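Local coordinates for acetyl-CoA hydrolase/transferase family protein (Porphyromonas gingivalis, PDB 2NVV) that probably hydrolyses acetyl-CoA or transfers its coenzyme A to a carboxylic acid, and binds zinc ions, at residues N31-P36 with E158-H163; V120-I125 with R154-L159; S213-E218 with V309-I314. All coordinates share one frame; numbering follows the deposited sequence.

Contact 1 (N31-P36 with E158-H163); sequences NPKVVP and ELNDKH
Glu158, near the end of strand 154-160, has its CB aimed at segment 31-36, and nearly everything that joins the two segments runs through this side chain. CG lies anti to the backbone N (chi1 -156°) and the chain stays extended through chi2, so the carboxylate reaches the backbone of 31-36. CD arrives 3.4 Å from Lys33 N, in the bend where three successive backbone amides turn inward. OE2 takes the shortest and straightest bond, accepting from Lys33 N at 2.5 Å (N-H angle 169°) on its syn lone pair, and it also lies against Pro32 CA. OE1 receives Val35 N at 3.3 Å in a weak bond, while Val34 N is shared between the two oxygens in two weak, long ones. Val35 opens helix 35-47, the helix of the beta-alpha-beta crossover between the neighbouring parallel strands 20-23 and 55-58 of the N-terminal alpha/beta sheet. A glutamate suits this spot: its buried carboxylate faces amides of the loop leading into helix 35-47 and of its first residue, whose partial positive charge would tend to keep it ionised. Carbon packs around Glu158 OE1, which lies 3.5 Å from Pro32 CB and 3.4 Å from Val35 CG2, with Val34 crossing obliquely. Lys33 bends at its last torsion (chi4 65°), bringing NZ to Asn31 O, 2.9 Å away, and to a salt bridge with Glu126. The same Glu126 oxygen accepts from Asn160 ND2, whereas Asn160 OD1 takes Lys162 N at 3.1 Å, an Asx turn.

Contact 2 (V120-I125 with R154-L159); sequences VDVAII and RIIVEL
Ile156 lies side by side with Ile124, both side chains pointing the same way, and their tips meet with CD1 of Ile156 3.4 Å from CD1 of Ile124. The CD1 of Ile156 also reaches obliquely to CG2 of Val122, 4.1 Å off, so three branched residues form an apolar patch on one face of the sheet. On the other face sit Ala123, Ile155, Ile125 and Val157. There Ile125 holds CG1 between its backbone N and carbonyl carbon (chi1 62°), and its CD1 touches both Ile155 CG2 at 4.0 Å and Val157 CG2 at 4.1 Å. Helix 145-151 covers this side, with Cys149 touching both Ile125 and Ile155; it is the helix of the beta-alpha-beta crossover that makes strands 122-127 and 154-160 parallel neighbours, their axes 4.6 Å apart and 14° from alignment. Five backbone bonds tie them in the staggered parallel pattern. Ile156 N donates to Ala123 O at 2.8 Å, almost straight, and Ile125 N to Ile156 O at 3.0 Å; Arg154 and Glu158 lend their amides at the two ends. Arg154 extends its chain from CG to NE, setting one guanidinium face against Val122 CG1 and Asp121 O, while NE binds Phe14 O and NH2 forms a salt bridge with Asp19. Beta-branched residues fit the extended backbone and fill both faces with carbon. The five bonds satisfy the groups that face across this pair; the alternate ones turn to the neighbouring strands 20-23 and 206-212, while the charge of Arg154 is met at the strand's start.

Contact 3 (S213-E218 with V309-I314); sequences SEPNDE and VSRSVI
Asn216 carries the closely fitted part of this contact, against Val309 and Ile314. CG stands anti to the carbonyl carbon (chi1 -87°), which turns the amide toward the residues just ahead of helix 311-318. Its ND2 donates in the amide plane to Val309 O at 2.9 Å, and also donates to a water, 2.6 Å from ND2, that in turn accepts from Val309 N. Asparagine suits the place because one NH2 group can serve both a carbonyl and that bridging water. The side chain crosses that of Ile314 at about a right angle, Asn216 CG lying 3.9 Å from Ile314 CG2.

The outer side is looser and nearer solvent. Here the backbone O of Asn216 takes the NE of Arg311 at 2.7 Å, nearly along the C=O axis and in the guanidinium plane, and a weaker bond from NH1. A bend at chi3 (-53°) turns the guanidinium edge-on to that oxygen, while Pro215 CG covers one face, 3.7 Å from Arg311 NH1. Arginine is long enough for its chain to run alongside Asn216 and the Glu218 carboxylate before its head grips a main-chain oxygen. Asp217, exposed, has its CB turned away and contributes its backbone O, which accepts weakly from Arg311 N at 2.8 Å. Glu218 folds at chi2 (62°) so that its carboxylate reaches the helix start, where OE2 receives a weak bond from Ser312 N at 3.3 Å.

Ser310 occupies the N-cap position, its OG bonded to Asp288 and its O accepting from Ile314 N. With Asp217 O and the Glu218 carboxylate set before amides of the first turn, this is the acceptor-rich environment characteristic of a helix N-terminus, met here by the loop that follows the edge strand 206-212.

Contacts 1 and 2 share strand 154-160 and meet on one face of the sheet: Pro32 CB packs 3.6 Å from Ile124 CG2 and Val35 CG2 lies 4.1 Å from Ile156 CG2, so the start of helix 35-47 rests on the face bearing those isoleucines. Their centres are 11 Å apart. Contact 3 adjoins contact 1, centres 13 Å apart, through probable hydrogen bonds from Glu214 N to Asn160 OD1 (2.8 Å) and between Lys162 NZ and Ser213 OG (3.0 Å); it does not touch contact 2. The first two contacts lie away from the annotated sites. In contact 3 the Val309 side chain is about 10 Å from that of Val259, a predicted CoA-binding residue.

Contact 1 (N31-P36 with E158-H163)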
ATOM      1  N   ASN A  31      -1.434  -8.642 -26.930  1.00  7.16           N
ATOM      2  CA  ASN A  31      -0.100  -8.180 -27.294  1.00  6.39           C
ATOM      3  C   ASN A  31       0.272  -8.445 -28.742  1.00  6.48           C
ATOM      4  O   ASN A  31      -0.170  -9.426 -29.337  1.00  6.39           O
ATOM      5  CB  ASN A  31       0.943  -8.866 -26.412  1.00  6.39           C
ATOM      6  CG  ASN A  31       1.203  -8.127 -25.127  1.00  6.93           C
ATOM      7  OD1 ASN A  31       1.988  -7.183 -25.085  1.00  7.10           O
ATOM      8  ND2 ASN A  31       0.535  -8.543 -24.071  1.00  8.28           N
ATOM      9  N   PRO A  32       1.099  -7.565 -29.332  1.00  6.67           N
ATOM     10  CA  PRO A  32       1.529  -7.742 -30.717  1.00  6.44           C
ATOM     11  C   PRO A  32       2.390  -9.015 -30.756  1.00  7.78           C
ATOM     12  O   PRO A  32       3.125  -9.285 -29.808  1.00  6.39           O
ATOM     13  CB  PRO A  32       2.318  -6.462 -30.991  1.00  6.39           C
ATOM     14  CG  PRO A  32       2.850  -6.098 -29.634  1.00  6.75           C
ATOM     15  CD  PRO A  32       1.644  -6.316 -28.777  1.00  6.39           C
ATOM     16  N   LYS A  33       2.298  -9.784 -31.843  1.00  7.54           N
ATOM     17  CA  LYS A  33       3.028 -11.045 -31.956  1.00  7.41           C
ATOM     18  C   LYS A  33       4.013 -11.203 -33.121  1.00  7.98           C
ATOM     19  O   LYS A  33       4.817 -12.142 -33.132  1.00  8.18           O
ATOM     20  CB  LYS A  33       2.016 -12.189 -32.019  1.00  7.05           C
ATOM     21  CG  LYS A  33       1.047 -12.217 -30.870  1.00  6.84           C
ATOM     22  CD  LYS A  33      -0.146 -13.099 -31.192  1.00  8.07           C
ATOM     23  CE  LYS A  33      -1.113 -13.182 -30.014  1.00 10.41           C
ATOM     24  NZ  LYS A  33      -1.746 -11.884 -29.696  1.00 10.50           N
ATOM     25  N   VAL A  34       3.965 -10.306 -34.101  1.00  7.91           N
ATOM     26  CA  VAL A  34       4.861 -10.448 -35.243  1.00  7.59           C
ATOM     27  C   VAL A  34       5.856  -9.290 -35.448  1.00  7.92           C
ATOM     28  O   VAL A  34       6.975  -9.490 -35.932  1.00  7.74           O
ATOM     29  CB  VAL A  34       4.034 -10.696 -36.538  1.00  8.16           C
ATOM     30  CG1 VAL A  34       3.425  -9.404 -37.022  1.00  9.67           C
ATOM     31  CG2 VAL A  34       4.904 -11.329 -37.613  1.00  9.47           C
ATOM     32  N   VAL A  35       5.469  -8.086 -35.060  1.00  7.91           N
ATOM     33  CA  VAL A  35       6.368  -6.960 -35.222  1.00  6.51           C
ATOM     34  C   VAL A  35       7.562  -6.991 -34.262  1.00  6.58           C
ATOM     35  O   VAL A  35       8.701  -6.775 -34.677  1.00  6.43           O
ATOM     36  CB  VAL A  35       5.619  -5.623 -35.071  1.00  6.39           C
ATOM     37  CG1 VAL A  35       6.620  -4.454 -35.100  1.00  7.31           C
ATOM     38  CG2 VAL A  35       4.617  -5.474 -36.202  1.00  6.39           C
ATOM     39  N   PRO A  36       7.322  -7.249 -32.960  1.00  6.39           N
ATOM     40  CA  PRO A  36       8.472  -7.278 -32.043  1.00  6.85           C
ATOM     41  C   PRO A  36       9.605  -8.223 -32.474  1.00  6.85           C
ATOM     42  O   PRO A  36      10.779  -7.958 -32.205  1.00  6.39           O
ATOM     43  CB  PRO A  36       7.843  -7.657 -30.698  1.00  6.39           C
ATOM     44  CG  PRO A  36       6.520  -8.255 -31.062  1.00  6.97           C
ATOM     45  CD  PRO A  36       6.062  -7.441 -32.223  1.00  6.39           C
ATOM     46  N   GLU A 158      -1.479  -3.957 -35.479  1.00 11.60           N
ATOM     47  CA  GLU A 158      -1.414  -5.347 -35.898  1.00 12.16           C
ATOM     48  C   GLU A 158      -2.858  -5.868 -35.911  1.00 12.20           C
ATOM     49  O   GLU A 158      -3.447  -6.076 -34.858  1.00 11.97           O
ATOM     50  CB  GLU A 158      -0.567  -6.101 -34.881  1.00 11.86           C
ATOM     51  CG  GLU A 158       0.090  -7.360 -35.370  1.00 11.41           C
ATOM     52  CD  GLU A 158       1.172  -7.850 -34.415  1.00 12.50           C
ATOM     53  OE1 GLU A 158       2.296  -7.293 -34.418  1.00 11.13           O
ATOM     54  OE2 GLU A 158       0.885  -8.786 -33.648  1.00 13.25           O
ATOM     55  N   LEU A 159      -3.420  -6.058 -37.105  1.00 11.56           N
ATOM     56  CA  LEU A 159      -4.804  -6.519 -37.272  1.00 13.02           C
ATOM     57  C   LEU A 159      -4.917  -8.045 -37.287  1.00 14.27           C
ATOM     58  O   LEU A 159      -4.681  -8.681 -38.318  1.00 15.67           O
ATOM     59  CB  LEU A 159      -5.369  -5.971 -38.580  1.00 12.67           C
ATOM     60  CG  LEU A 159      -6.800  -5.426 -38.641  1.00 12.46           C
ATOM     61  CD1 LEU A 159      -7.218  -5.358 -40.094  1.00 11.23           C
ATOM     62  CD2 LEU A 159      -7.763  -6.295 -37.875  1.00 12.64           C
ATOM     63  N   ASN A 160      -5.306  -8.623 -36.152  1.00 14.49           N
ATOM     64  CA  ASN A 160      -5.421 -10.075 -36.022  1.00 13.76           C
ATOM     65  C   ASN A 160      -6.710 -10.681 -36.584  1.00 13.62           C
ATOM     66  O   ASN A 160      -7.811 -10.300 -36.212  1.00 12.32           O
ATOM     67  CB  ASN A 160      -5.284 -10.471 -34.553  1.00 14.25           C
ATOM     68  CG  ASN A 160      -4.824 -11.896 -34.380  1.00 14.70           C
ATOM     69  OD1 ASN A 160      -5.131 -12.759 -35.195  1.00 15.39           O
ATOM     70  ND2 ASN A 160      -4.088 -12.156 -33.306  1.00 15.43           N
ATOM     71  N   ASP A 161      -6.544 -11.647 -37.477  1.00 14.03           N
ATOM     72  CA  ASP A 161      -7.642 -12.375 -38.115  1.00 14.81           C
ATOM     73  C   ASP A 161      -8.563 -13.082 -37.120  1.00 14.65           C
ATOM     74  O   ASP A 161      -9.777 -13.064 -37.254  1.00 13.87           O
ATOM     75  CB  ASP A 161      -7.067 -13.456 -39.034  1.00 16.16           C
ATOM     76  CG  ASP A 161      -7.206 -13.117 -40.485  1.00 19.19           C
ATOM     77  OD1 ASP A 161      -8.360 -12.944 -40.927  1.00 21.09           O
ATOM     78  OD2 ASP A 161      -6.174 -13.021 -41.183  1.00 21.31           O
ATOM     79  N   LYS A 162      -7.950 -13.719 -36.130  1.00 14.71           N
ATOM     80  CA  LYS A 162      -8.648 -14.504 -35.127  1.00 14.54           C
ATOM     81  C   LYS A 162      -9.581 -13.806 -34.144  1.00 14.04           C
ATOM     82  O   LYS A 162     -10.355 -14.468 -33.448  1.00 13.68           O
ATOM     83  CB  LYS A 162      -7.616 -15.324 -34.355  1.00 14.35           C
ATOM     84  CG  LYS A 162      -6.816 -16.279 -35.239  1.00 15.15           C
ATOM     85  CD  LYS A 162      -7.733 -17.043 -36.190  1.00 15.30           C
ATOM     86  CE  LYS A 162      -7.138 -18.368 -36.622  1.00 16.75           C
ATOM     87  NZ  LYS A 162      -5.787 -18.203 -37.210  1.00 17.57           N
ATOM     88  N   HIS A 163      -9.525 -12.483 -34.074  1.00 12.82           N
ATOM     89  CA  HIS A 163     -10.398 -11.772 -33.151  1.00 12.26           C
ATOM     90  C   HIS A 163     -11.396 -10.918 -33.913  1.00 12.28           C
ATOM     91  O   HIS A 163     -11.025  -9.933 -34.554  1.00 13.07           O
ATOM     92  CB  HIS A 163      -9.574 -10.927 -32.187  1.00 11.44           C
ATOM     93  CG  HIS A 163      -8.644 -11.734 -31.334  1.00 10.86           C
ATOM     94  ND1 HIS A 163      -7.353 -12.045 -31.715  1.00 10.44           N
ATOM     95  CD2 HIS A 163      -8.827 -12.320 -30.129  1.00  9.79           C
ATOM     96  CE1 HIS A 163      -6.784 -12.784 -30.780  1.00  8.48           C
ATOM     97  NE2 HIS A 163      -7.658 -12.966 -29.806  1.00  9.25           N
TER

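Contact 2 (V120-I125 with R154-L159)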
ATOM      1  N   VAL A 120       7.194   8.250 -24.857  1.00 10.87           N
ATOM      2  CA  VAL A 120       6.771   7.015 -25.507  1.00 10.05           C
ATOM      3  C   VAL A 120       6.910   7.367 -26.990  1.00 10.42           C
ATOM      4  O   VAL A 120       6.150   8.188 -27.516  1.00 11.45           O
ATOM      5  CB  VAL A 120       5.288   6.669 -25.234  1.00  8.51           C
ATOM      6  CG1 VAL A 120       4.966   5.332 -25.860  1.00  7.92           C
ATOM      7  CG2 VAL A 120       5.003   6.631 -23.749  1.00  7.16           C
ATOM      8  N   ASP A 121       7.888   6.771 -27.658  1.00  9.18           N
ATOM      9  CA  ASP A 121       8.112   7.061 -29.066  1.00  8.39           C
ATOM     10  C   ASP A 121       7.113   6.379 -29.992  1.00  7.94           C
ATOM     11  O   ASP A 121       6.530   7.004 -30.875  1.00  6.39           O
ATOM     12  CB  ASP A 121       9.534   6.660 -29.439  1.00 10.87           C
ATOM     13  CG  ASP A 121      10.559   7.537 -28.778  1.00 12.12           C
ATOM     14  OD1 ASP A 121      10.674   8.715 -29.170  1.00 12.87           O
ATOM     15  OD2 ASP A 121      11.238   7.053 -27.856  1.00 12.14           O
ATOM     16  N   VAL A 122       6.920   5.088 -29.789  1.00  6.85           N
ATOM     17  CA  VAL A 122       5.978   4.349 -30.602  1.00  7.09           C
ATOM     18  C   VAL A 122       5.190   3.362 -29.746  1.00  6.44           C
ATOM     19  O   VAL A 122       5.635   2.942 -28.665  1.00  6.39           O
ATOM     20  CB  VAL A 122       6.711   3.628 -31.791  1.00  6.67           C
ATOM     21  CG1 VAL A 122       8.193   3.481 -31.480  1.00  7.71           C
ATOM     22  CG2 VAL A 122       6.105   2.276 -32.064  1.00  6.39           C
ATOM     23  N   ALA A 123       3.989   3.038 -30.223  1.00  7.55           N
ATOM     24  CA  ALA A 123       3.111   2.096 -29.557  1.00  6.42           C
ATOM     25  C   ALA A 123       2.794   0.992 -30.553  1.00  7.10           C
ATOM     26  O   ALA A 123       2.339   1.270 -31.668  1.00  7.54           O
ATOM     27  CB  ALA A 123       1.831   2.795 -29.126  1.00  6.39           C
ATOM     28  N   ILE A 124       3.072  -0.256 -30.174  1.00  6.39           N
ATOM     29  CA  ILE A 124       2.756  -1.391 -31.037  1.00  6.39           C
ATOM     30  C   ILE A 124       1.514  -2.005 -30.397  1.00  6.39           C
ATOM     31  O   ILE A 124       1.545  -2.360 -29.223  1.00  6.39           O
ATOM     32  CB  ILE A 124       3.857  -2.467 -31.045  1.00  6.49           C
ATOM     33  CG1 ILE A 124       5.253  -1.832 -31.062  1.00  6.39           C
ATOM     34  CG2 ILE A 124       3.663  -3.373 -32.248  1.00  6.39           C
ATOM     35  CD1 ILE A 124       5.618  -1.126 -32.319  1.00  6.39           C
ATOM     36  N   ILE A 125       0.423  -2.123 -31.148  1.00  6.39           N
ATOM     37  CA  ILE A 125      -0.794  -2.688 -30.581  1.00  6.39           C
ATOM     38  C   ILE A 125      -1.450  -3.766 -31.442  1.00  6.39           C
ATOM     39  O   ILE A 125      -1.340  -3.747 -32.663  1.00  6.39           O
ATOM     40  CB  ILE A 125      -1.838  -1.579 -30.312  1.00  6.61           C
ATOM     41  CG1 ILE A 125      -2.239  -0.904 -31.622  1.00  7.82           C
ATOM     42  CG2 ILE A 125      -1.263  -0.544 -29.367  1.00  7.00           C
ATOM     43  CD1 ILE A 125      -3.329   0.150 -31.479  1.00  7.36           C
ATOM     44  N   ARG A 154       4.104   7.772 -32.751  1.00  6.39           N
ATOM     45  CA  ARG A 154       3.575   6.991 -33.863  1.00  6.99           C
ATOM     46  C   ARG A 154       3.081   5.638 -33.374  1.00  6.39           C
ATOM     47  O   ARG A 154       3.591   5.094 -32.390  1.00  6.39           O
ATOM     48  CB  ARG A 154       4.636   6.822 -34.952  1.00  6.90           C
ATOM     49  CG  ARG A 154       6.004   6.483 -34.421  1.00  7.62           C
ATOM     50  CD  ARG A 154       7.072   6.530 -35.512  1.00  6.93           C
ATOM     51  NE  ARG A 154       8.373   6.111 -34.988  1.00  7.47           N
ATOM     52  CZ  ARG A 154       9.082   6.811 -34.115  1.00  6.51           C
ATOM     53  NH1 ARG A 154       8.619   7.971 -33.675  1.00  7.46           N
ATOM     54  NH2 ARG A 154      10.235   6.346 -33.655  1.00  6.57           N
ATOM     55  N   ILE A 155       2.069   5.108 -34.061  1.00  6.75           N
ATOM     56  CA  ILE A 155       1.466   3.833 -33.691  1.00  7.50           C
ATOM     57  C   ILE A 155       1.571   2.785 -34.778  1.00  6.73           C
ATOM     58  O   ILE A 155       1.305   3.061 -35.943  1.00  6.39           O
ATOM     59  CB  ILE A 155      -0.023   4.014 -33.348  1.00  6.39           C
ATOM     60  CG1 ILE A 155      -0.168   4.988 -32.176  1.00  6.39           C
ATOM     61  CG2 ILE A 155      -0.655   2.667 -33.022  1.00  7.08           C
ATOM     62  CD1 ILE A 155      -1.592   5.357 -31.856  1.00  6.39           C
ATOM     63  N   ILE A 156       1.968   1.576 -34.384  1.00  7.66           N
ATOM     64  CA  ILE A 156       2.079   0.456 -35.309  1.00  8.31           C
ATOM     65  C   ILE A 156       0.985  -0.536 -34.941  1.00  8.07           C
ATOM     66  O   ILE A 156       1.043  -1.170 -33.892  1.00  8.40           O
ATOM     67  CB  ILE A 156       3.448  -0.252 -35.196  1.00  7.68           C
ATOM     68  CG1 ILE A 156       4.570   0.702 -35.628  1.00  7.64           C
ATOM     69  CG2 ILE A 156       3.443  -1.513 -36.044  1.00  6.94           C
ATOM     70  CD1 ILE A 156       5.962   0.106 -35.498  1.00  8.23           C
ATOM     71  N   VAL A 157      -0.016  -0.657 -35.802  1.00  8.09           N
ATOM     72  CA  VAL A 157      -1.134  -1.568 -35.561  1.00  9.72           C
ATOM     73  C   VAL A 157      -0.972  -2.958 -36.187  1.00  9.92           C
ATOM     74  O   VAL A 157      -0.422  -3.118 -37.278  1.00 10.02           O
ATOM     75  CB  VAL A 157      -2.456  -0.965 -36.073  1.00  9.34           C
ATOM     76  CG1 VAL A 157      -3.617  -1.892 -35.732  1.00  8.59           C
ATOM     77  CG2 VAL A 157      -2.653   0.426 -35.476  1.00  9.10           C
ATOM     78  N   GLU A 158      -1.479  -3.957 -35.479  1.00 11.60           N
ATOM     79  CA  GLU A 158      -1.414  -5.347 -35.898  1.00 12.16           C
ATOM     80  C   GLU A 158      -2.858  -5.868 -35.911  1.00 12.20           C
ATOM     81  O   GLU A 158      -3.447  -6.076 -34.858  1.00 11.97           O
ATOM     82  CB  GLU A 158      -0.567  -6.101 -34.881  1.00 11.86           C
ATOM     83  CG  GLU A 158       0.090  -7.360 -35.370  1.00 11.41           C
ATOM     84  CD  GLU A 158       1.172  -7.850 -34.415  1.00 12.50           C
ATOM     85  OE1 GLU A 158       2.296  -7.293 -34.418  1.00 11.13           O
ATOM     86  OE2 GLU A 158       0.885  -8.786 -33.648  1.00 13.25           O
ATOM     87  N   LEU A 159      -3.420  -6.058 -37.105  1.00 11.56           N
ATOM     88  CA  LEU A 159      -4.804  -6.519 -37.272  1.00 13.02           C
ATOM     89  C   LEU A 159      -4.917  -8.045 -37.287  1.00 14.27           C
ATOM     90  O   LEU A 159      -4.681  -8.681 -38.318  1.00 15.67           O
ATOM     91  CB  LEU A 159      -5.369  -5.971 -38.580  1.00 12.67           C
ATOM     92  CG  LEU A 159      -6.800  -5.426 -38.641  1.00 12.46           C
ATOM     93  CD1 LEU A 159      -7.218  -5.358 -40.094  1.00 11.23           C
ATOM     94  CD2 LEU A 159      -7.763  -6.295 -37.875  1.00 12.64           C
TER

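Contact 3 (S213-E218 with V309-I314)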
ATOM      1  N   SER A 213      -2.736 -13.295 -38.318  1.00  9.52           N
ATOM      2  CA  SER A 213      -3.742 -14.303 -38.033  1.00  9.08           C
ATOM      3  C   SER A 213      -3.078 -15.165 -36.989  1.00  9.92           C
ATOM      4  O   SER A 213      -2.405 -16.133 -37.305  1.00  8.66           O
ATOM      5  CB  SER A 213      -4.065 -15.117 -39.281  1.00 10.21           C
ATOM      6  OG  SER A 213      -5.166 -15.974 -39.040  1.00 10.89           O
ATOM      7  N   GLU A 214      -3.239 -14.784 -35.734  1.00 10.78           N
ATOM      8  CA  GLU A 214      -2.614 -15.513 -34.643  1.00 10.26           C
ATOM      9  C   GLU A 214      -3.648 -16.052 -33.662  1.00 10.52           C
ATOM     10  O   GLU A 214      -4.354 -15.296 -32.993  1.00  9.89           O
ATOM     11  CB  GLU A 214      -1.616 -14.599 -33.912  1.00 12.43           C
ATOM     12  CG  GLU A 214      -0.568 -13.980 -34.827  1.00 13.25           C
ATOM     13  CD  GLU A 214       0.404 -15.004 -35.379  1.00 13.71           C
ATOM     14  OE1 GLU A 214       1.034 -14.731 -36.421  1.00 14.53           O
ATOM     15  OE2 GLU A 214       0.549 -16.082 -34.762  1.00 12.85           O
ATOM     16  N   PRO A 215      -3.752 -17.384 -33.572  1.00 11.18           N
ATOM     17  CA  PRO A 215      -4.704 -18.030 -32.668  1.00 10.00           C
ATOM     18  C   PRO A 215      -4.166 -18.101 -31.247  1.00  9.85           C
ATOM     19  O   PRO A 215      -2.979 -17.936 -31.030  1.00 10.09           O
ATOM     20  CB  PRO A 215      -4.865 -19.412 -33.287  1.00  9.75           C
ATOM     21  CG  PRO A 215      -3.473 -19.696 -33.767  1.00 10.58           C
ATOM     22  CD  PRO A 215      -3.078 -18.385 -34.424  1.00 11.69           C
ATOM     23  N   ASN A 216      -5.059 -18.337 -30.287  1.00  9.81           N
ATOM     24  CA  ASN A 216      -4.693 -18.464 -28.878  1.00 10.10           C
ATOM     25  C   ASN A 216      -3.989 -19.801 -28.714  1.00 11.27           C
ATOM     26  O   ASN A 216      -4.258 -20.740 -29.479  1.00 13.03           O
ATOM     27  CB  ASN A 216      -5.947 -18.466 -27.991  1.00  9.50           C
ATOM     28  CG  ASN A 216      -6.398 -17.073 -27.594  1.00  8.79           C
ATOM     29  OD1 ASN A 216      -6.512 -16.170 -28.428  1.00  8.06           O
ATOM     30  ND2 ASN A 216      -6.676 -16.894 -26.307  1.00 10.06           N
ATOM     31  N   ASP A 217      -3.088 -19.901 -27.737  1.00 18.46           N
ATOM     32  CA  ASP A 217      -2.418 -21.180 -27.507  1.00 18.46           C
ATOM     33  C   ASP A 217      -3.472 -22.057 -26.853  1.00 18.46           C
ATOM     34  O   ASP A 217      -4.504 -21.547 -26.404  1.00 18.46           O
ATOM     35  CB  ASP A 217      -1.238 -21.040 -26.547  1.00 18.46           C
ATOM     36  CG  ASP A 217      -0.083 -20.265 -27.144  1.00 18.46           C
ATOM     37  OD1 ASP A 217      -0.205 -19.019 -27.276  1.00 18.46           O
ATOM     38  OD2 ASP A 217       0.942 -20.915 -27.478  1.00 18.46           O
ATOM     39  N   GLU A 218      -3.248 -23.364 -26.805  1.00 18.46           N
ATOM     40  CA  GLU A 218      -4.234 -24.203 -26.154  1.00 18.46           C
ATOM     41  C   GLU A 218      -3.762 -24.501 -24.747  1.00 18.46           C
ATOM     42  O   GLU A 218      -2.604 -24.264 -24.407  1.00 18.46           O
ATOM     43  CB  GLU A 218      -4.475 -25.506 -26.916  1.00 18.46           C
ATOM     44  CG  GLU A 218      -5.583 -26.346 -26.279  1.00 18.46           C
ATOM     45  CD  GLU A 218      -6.954 -25.644 -26.268  1.00 18.46           C
ATOM     46  OE1 GLU A 218      -7.549 -25.479 -27.359  1.00 18.46           O
ATOM     47  OE2 GLU A 218      -7.439 -25.258 -25.177  1.00 18.46           O
ATOM     48  N   VAL A 309      -7.540 -16.885 -21.796  1.00  7.36           N
ATOM     49  CA  VAL A 309      -8.095 -18.232 -21.857  1.00  7.38           C
ATOM     50  C   VAL A 309      -7.495 -19.085 -22.971  1.00  7.37           C
ATOM     51  O   VAL A 309      -6.888 -18.561 -23.901  1.00  6.90           O
ATOM     52  CB  VAL A 309      -9.618 -18.180 -22.045  1.00  8.09           C
ATOM     53  CG1 VAL A 309     -10.253 -17.439 -20.874  1.00  6.61           C
ATOM     54  CG2 VAL A 309      -9.951 -17.505 -23.371  1.00  6.59           C
ATOM     55  N   SER A 310      -7.669 -20.401 -22.864  1.00  7.66           N
ATOM     56  CA  SER A 310      -7.141 -21.321 -23.862  1.00  8.95           C
ATOM     57  C   SER A 310      -7.890 -21.158 -25.179  1.00  9.87           C
ATOM     58  O   SER A 310      -8.944 -20.531 -25.218  1.00  9.58           O
ATOM     59  CB  SER A 310      -7.251 -22.761 -23.356  1.00  8.85           C
ATOM     60  OG  SER A 310      -8.578 -23.077 -22.990  1.00  8.05           O
ATOM     61  N   ARG A 311      -7.338 -21.713 -26.254  1.00 10.52           N
ATOM     62  CA  ARG A 311      -7.956 -21.612 -27.577  1.00 10.64           C
ATOM     63  C   ARG A 311      -9.357 -22.206 -27.606  1.00 10.25           C
ATOM     64  O   ARG A 311     -10.254 -21.672 -28.252  1.00  9.84           O
ATOM     65  CB  ARG A 311      -7.091 -22.314 -28.627  1.00 13.31           C
ATOM     66  CG  ARG A 311      -7.692 -22.303 -30.035  1.00 17.30           C
ATOM     67  CD  ARG A 311      -6.829 -23.078 -31.014  1.00 18.43           C
ATOM     68  NE  ARG A 311      -5.439 -22.628 -30.987  1.00 20.34           N
ATOM     69  CZ  ARG A 311      -4.456 -23.205 -31.670  1.00 21.71           C
ATOM     70  NH1 ARG A 311      -3.218 -22.737 -31.592  1.00 21.87           N
ATOM     71  NH2 ARG A 311      -4.717 -24.252 -32.437  1.00 19.66           N
ATOM     72  N   SER A 312      -9.542 -23.317 -26.907  1.00  9.55           N
ATOM     73  CA  SER A 312     -10.844 -23.969 -26.874  1.00  9.37           C
ATOM     74  C   SER A 312     -11.888 -23.063 -26.243  1.00  8.77           C
ATOM     75  O   SER A 312     -13.031 -22.991 -26.698  1.00  9.12           O
ATOM     76  CB  SER A 312     -10.763 -25.268 -26.081  1.00  8.86           C
ATOM     77  OG  SER A 312     -12.071 -25.745 -25.781  1.00 10.05           O
ATOM     78  N   VAL A 313     -11.474 -22.370 -25.189  1.00  7.44           N
ATOM     79  CA  VAL A 313     -12.350 -21.473 -24.454  1.00  6.94           C
ATOM     80  C   VAL A 313     -12.663 -20.180 -25.201  1.00  6.47           C
ATOM     81  O   VAL A 313     -13.810 -19.717 -25.203  1.00  6.39           O
ATOM     82  CB  VAL A 313     -11.734 -21.136 -23.080  1.00  6.73           C
ATOM     83  CG1 VAL A 313     -12.562 -20.078 -22.379  1.00  6.39           C
ATOM     84  CG2 VAL A 313     -11.672 -22.390 -22.222  1.00  6.39           C
ATOM     85  N   ILE A 314     -11.643 -19.601 -25.843  1.00  7.25           N
ATOM     86  CA  ILE A 314     -11.819 -18.355 -26.590  1.00  6.39           C
ATOM     87  C   ILE A 314     -12.721 -18.575 -27.785  1.00  6.70           C
ATOM     88  O   ILE A 314     -13.485 -17.693 -28.145  1.00  6.87           O
ATOM     89  CB  ILE A 314     -10.475 -17.773 -27.065  1.00  6.39           C
ATOM     90  CG1 ILE A 314     -10.683 -16.345 -27.563  1.00  6.39           C
ATOM     91  CG2 ILE A 314      -9.886 -18.619 -28.183  1.00  6.68           C
ATOM     92  CD1 ILE A 314     -11.128 -15.375 -26.489  1.00  6.39           C
TER
HETATM   93  O   HOH W   1      -7.099 -15.074 -24.482  1.00 10.02           O